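PDB 3U4Y: uncharacterized protein from Desulfotomaculum acetoxidans, which is of unknown function but folds as a seven-bladed beta-propeller related to the lactonase family. Local coordinates for residues 172-180 with 192-201. Residues are numbered along the deposited sequence; the frame is centred on the assembly and turned at random.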
ATOM      1  N   ILE A 172       3.103  16.550 -12.262  1.00 18.27           N
ATOM      2  CA  ILE A 172       3.447  17.176 -10.988  1.00 25.12           C
ATOM      3  C   ILE A 172       2.686  16.474  -9.882  1.00 21.52           C
ATOM      4  O   ILE A 172       1.551  16.049 -10.096  1.00 22.53           O
ATOM      5  CB  ILE A 172       3.085  18.673 -10.935  1.00 35.43           C
ATOM      6  CG1 ILE A 172       3.604  19.394 -12.166  1.00 33.81           C
ATOM      7  CG2 ILE A 172       3.705  19.308  -9.699  1.00 38.83           C
ATOM      8  CD1 ILE A 172       5.089  19.317 -12.282  1.00 33.45           C
ATOM      9  N   SER A 173       3.294  16.367  -8.702  1.00 12.38           N
ATOM     10  CA  SER A 173       2.661  15.678  -7.574  1.00 22.13           C
ATOM     11  C   SER A 173       1.938  16.636  -6.637  1.00 28.78           C
ATOM     12  O   SER A 173       1.325  16.217  -5.662  1.00 25.67           O
ATOM     13  CB  SER A 173       3.679  14.820  -6.788  1.00 27.97           C
ATOM     14  OG  SER A 173       4.604  15.590  -6.018  1.00 24.24           O
ATOM     15  N   GLY A 174       2.019  17.925  -6.927  1.00 35.52           N
ATOM     16  CA  GLY A 174       1.445  18.905  -6.033  1.00 46.13           C
ATOM     17  C   GLY A 174       2.511  19.530  -5.169  1.00 53.15           C
ATOM     18  O   GLY A 174       2.963  20.640  -5.440  1.00 59.24           O
ATOM     19  N   GLY A 175       2.915  18.814  -4.129  1.00 51.20           N
ATOM     20  CA  GLY A 175       4.035  19.233  -3.303  1.00 45.97           C
ATOM     21  C   GLY A 175       5.313  18.472  -3.608  1.00 33.19           C
ATOM     22  O   GLY A 175       5.475  17.860  -4.662  1.00 36.28           O
ATOM     23  N   THR A 176       6.234  18.485  -2.665  1.00 26.35           N
ATOM     24  CA  THR A 176       7.559  17.982  -2.971  1.00 29.91           C
ATOM     25  C   THR A 176       7.880  16.691  -2.225  1.00 32.21           C
ATOM     26  O   THR A 176       7.440  16.490  -1.092  1.00 34.16           O
ATOM     27  CB  THR A 176       8.641  19.107  -2.791  1.00 39.01           C
ATOM     28  OG1 THR A 176       9.671  18.681  -1.903  1.00 17.16           O
ATOM     29  CG2 THR A 176       8.013  20.389  -2.239  1.00 48.98           C
ATOM     30  N   ARG A 177       8.630  15.811  -2.886  1.00 32.40           N
ATOM     31  CA  ARG A 177       8.967  14.490  -2.352  1.00 27.65           C
ATOM     32  C   ARG A 177       7.768  13.516  -2.342  1.00 20.44           C
ATOM     33  O   ARG A 177       7.399  12.967  -1.297  1.00  9.71           O
ATOM     34  CB  ARG A 177       9.600  14.615  -0.956  1.00 21.36           C
ATOM     35  CG  ARG A 177      10.333  13.361  -0.482  1.00 21.70           C
ATOM     36  CD  ARG A 177      11.681  13.189  -1.151  1.00 22.79           C
ATOM     37  NE  ARG A 177      12.541  14.340  -0.894  1.00 32.15           N
ATOM     38  CZ  ARG A 177      12.782  15.311  -1.773  1.00 31.19           C
ATOM     39  NH1 ARG A 177      13.558  16.326  -1.433  1.00 25.09           N
ATOM     40  NH2 ARG A 177      12.250  15.276  -2.986  1.00 31.79           N
ATOM     41  N   PRO A 178       7.166  13.288  -3.519  1.00 22.35           N
ATOM     42  CA  PRO A 178       6.011  12.394  -3.567  1.00 24.62           C
ATOM     43  C   PRO A 178       6.450  11.036  -3.039  1.00 36.99           C
ATOM     44  O   PRO A 178       7.544  10.589  -3.401  1.00 35.95           O
ATOM     45  CB  PRO A 178       5.700  12.292  -5.056  1.00 21.74           C
ATOM     46  CG  PRO A 178       6.608  13.255  -5.751  1.00 19.39           C
ATOM     47  CD  PRO A 178       7.730  13.545  -4.852  1.00 22.04           C
ATOM     48  N   PHE A 179       5.627  10.397  -2.206  1.00 38.24           N
ATOM     49  CA  PHE A 179       6.044   9.181  -1.497  1.00 34.45           C
ATOM     50  C   PHE A 179       5.107   7.972  -1.634  1.00 26.74           C
ATOM     51  O   PHE A 179       5.571   6.888  -1.921  1.00 23.41           O
ATOM     52  CB  PHE A 179       6.308   9.488  -0.019  1.00 41.03           C
ATOM     53  CG  PHE A 179       6.815   8.309   0.771  1.00 47.33           C
ATOM     54  CD1 PHE A 179       8.095   7.830   0.586  1.00 43.27           C
ATOM     55  CD2 PHE A 179       6.014   7.698   1.721  1.00 59.22           C
ATOM     56  CE1 PHE A 179       8.566   6.749   1.325  1.00 53.00           C
ATOM     57  CE2 PHE A 179       6.482   6.614   2.466  1.00 61.72           C
ATOM     58  CZ  PHE A 179       7.758   6.139   2.266  1.00 54.98           C
ATOM     59  N   ASN A 180       3.803   8.153  -1.425  1.00 25.86           N
ATOM     60  CA  ASN A 180       2.843   7.068  -1.613  1.00 25.50           C
ATOM     61  C   ASN A 180       1.657   7.515  -2.471  1.00 29.04           C
ATOM     62  O   ASN A 180       1.314   8.684  -2.473  1.00 39.12           O
ATOM     63  CB  ASN A 180       2.364   6.538  -0.258  1.00 24.80           C
ATOM     64  CG  ASN A 180       1.823   5.117  -0.345  1.00 54.02           C
ATOM     65  OD1 ASN A 180       1.903   4.453  -1.392  1.00 61.31           O
ATOM     66  ND2 ASN A 180       1.284   4.634   0.761  1.00 65.26           N
ATOM     67  N   VAL A 192      -1.558  11.629  -4.245  1.00 27.29           N
ATOM     68  CA  VAL A 192      -0.129  11.517  -3.939  1.00 20.70           C
ATOM     69  C   VAL A 192       0.253  12.196  -2.634  1.00 19.91           C
ATOM     70  O   VAL A 192       0.032  13.388  -2.463  1.00 26.31           O
ATOM     71  CB  VAL A 192       0.749  12.106  -5.017  1.00  9.97           C
ATOM     72  CG1 VAL A 192       2.180  11.696  -4.773  1.00  9.85           C
ATOM     73  CG2 VAL A 192       0.310  11.632  -6.354  1.00 15.94           C
ATOM     74  N   ALA A 193       0.817  11.429  -1.708  1.00 16.17           N
ATOM     75  CA  ALA A 193       1.348  11.984  -0.478  1.00 28.17           C
ATOM     76  C   ALA A 193       2.703  12.615  -0.767  1.00 33.89           C
ATOM     77  O   ALA A 193       3.630  11.948  -1.238  1.00 30.91           O
ATOM     78  CB  ALA A 193       1.492  10.907   0.558  1.00 34.47           C
ATOM     79  N   ASN A 194       2.797  13.912  -0.499  1.00 27.43           N
ATOM     80  CA  ASN A 194       4.019  14.655  -0.697  1.00 16.79           C
ATOM     81  C   ASN A 194       4.648  14.834   0.658  1.00 26.22           C
ATOM     82  O   ASN A 194       4.111  15.516   1.529  1.00 23.56           O
ATOM     83  CB  ASN A 194       3.699  15.989  -1.324  1.00 13.48           C
ATOM     84  CG  ASN A 194       3.075  15.851  -2.704  1.00 16.09           C
ATOM     85  OD1 ASN A 194       3.648  15.241  -3.609  1.00 18.65           O
ATOM     86  ND2 ASN A 194       1.907  16.444  -2.875  1.00 17.75           N
ATOM     87  N   LEU A 195       5.783  14.177   0.841  1.00 30.87           N
ATOM     88  CA  LEU A 195       6.318  13.954   2.173  1.00 29.37           C
ATOM     89  C   LEU A 195       6.948  15.203   2.802  1.00 25.94           C
ATOM     90  O   LEU A 195       6.753  15.471   3.987  1.00 27.08           O
ATOM     91  CB  LEU A 195       7.276  12.761   2.155  1.00 27.56           C
ATOM     92  CG  LEU A 195       7.785  12.163   3.473  1.00 35.20           C
ATOM     93  CD1 LEU A 195       6.724  12.128   4.553  1.00 42.75           C
ATOM     94  CD2 LEU A 195       8.295  10.775   3.216  1.00 32.48           C
ATOM     95  N   ILE A 196       7.695  15.979   2.032  1.00 17.94           N
ATOM     96  CA  ILE A 196       8.164  17.229   2.606  1.00 30.29           C
ATOM     97  C   ILE A 196       7.220  18.382   2.287  1.00 33.24           C
ATOM     98  O   ILE A 196       7.063  19.284   3.098  1.00 35.20           O
ATOM     99  CB  ILE A 196       9.628  17.575   2.257  1.00 34.02           C
ATOM    100  CG1 ILE A 196       9.836  17.586   0.757  1.00 44.83           C
ATOM    101  CG2 ILE A 196      10.586  16.598   2.904  1.00 10.19           C
ATOM    102  CD1 ILE A 196      11.185  18.141   0.365  1.00 49.17           C
ATOM    103  N   GLY A 197       6.574  18.332   1.122  1.00 32.80           N
ATOM    104  CA  GLY A 197       5.559  19.306   0.754  1.00 17.19           C
ATOM    105  C   GLY A 197       4.452  19.349   1.791  1.00 28.27           C
ATOM    106  O   GLY A 197       3.764  20.359   1.930  1.00 32.06           O
ATOM    107  N   ASN A 198       4.283  18.256   2.534  1.00 30.94           N
ATOM    108  CA  ASN A 198       3.228  18.169   3.547  1.00 20.51           C
ATOM    109  C   ASN A 198       1.871  18.477   2.952  1.00 29.48           C
ATOM    110  O   ASN A 198       1.168  19.368   3.405  1.00 36.21           O
ATOM    111  CB  ASN A 198       3.500  19.144   4.664  1.00 17.67           C
ATOM    112  CG  ASN A 198       4.460  18.619   5.656  1.00 31.30           C
ATOM    113  OD1 ASN A 198       4.762  17.428   5.676  1.00 55.70           O
ATOM    114  ND2 ASN A 198       4.937  19.492   6.517  1.00 22.69           N
ATOM    115  N   SER A 199       1.519  17.715   1.931  1.00 36.79           N
ATOM    116  CA  SER A 199       0.342  17.968   1.133  1.00 21.29           C
ATOM    117  C   SER A 199      -0.053  16.685   0.410  1.00 26.47           C
ATOM    118  O   SER A 199       0.789  15.857   0.057  1.00 26.95           O
ATOM    119  CB  SER A 199       0.657  19.025   0.087  1.00 14.65           C
ATOM    120  OG  SER A 199       1.399  18.463  -0.990  1.00 11.19           O
ATOM    121  N   ILE A 200      -1.343  16.526   0.186  1.00 25.81           N
ATOM    122  CA  ILE A 200      -1.807  15.490  -0.700  1.00 18.92           C
ATOM    123  C   ILE A 200      -2.036  16.125  -2.064  1.00 16.94           C
ATOM    124  O   ILE A 200      -2.604  17.205  -2.168  1.00 22.54           O
ATOM    125  CB  ILE A 200      -3.110  14.828  -0.176  1.00 34.95           C
ATOM    126  CG1 ILE A 200      -2.794  13.809   0.913  1.00 29.90           C
ATOM    127  CG2 ILE A 200      -3.813  14.071  -1.285  1.00 37.10           C
ATOM    128  CD1 ILE A 200      -2.241  14.387   2.150  1.00 22.01           C
ATOM    129  N   GLY A 201      -1.571  15.463  -3.111  1.00 19.64           N
ATOM    130  CA  GLY A 201      -1.909  15.866  -4.458  1.00 29.18           C
ATOM    131  C   GLY A 201      -3.117  15.070  -4.903  1.00 36.00           C
ATOM    132  O   GLY A 201      -3.354  13.967  -4.418  1.00 39.37           O
TER
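Asn194 turns its carboxamide into the bend at Ser173–Gly175 and is gripped there at both ends. Its ND2 donates to Ser173 O (2.9 Å), which lies in the amide plane, and also to Ser199 OG on the next strand. OD1 accepts from Ser173 OG (2.6 Å). With CG anti to the carbonyl carbon (chi1 -63°), the amide reaches across to the incoming loop. The close-packed part is this buried side chain together with Pro178 CB, which rests on Val192 CG1 further along the same face of the sheet. Gly175 and Gly197 pass with CA atoms 4.3 Å apart. Replacing Asn194 with a leucine would probably leave Ser173 O and Ser199 OG without their shared donor and let the bend drift from the hairpin.

Backbone bonds continue the seam, Leu195 N to Arg177 O, Phe179 N to Ala193 O, and both Ile196 N and Gly197 N to Thr176 O. Leu195 CD2 sits over one face of the Phe179 ring, 4.1 Å from its centroid. The looser side is at exposed Ile196, beside Arg177, whose guanidinium bonds to Ser148 O. The arrangement joins the inter-blade connection and first strand of a four-stranded propeller blade to its 189-194/199-204 hairpin, whose turn carries a G1 beta bulge.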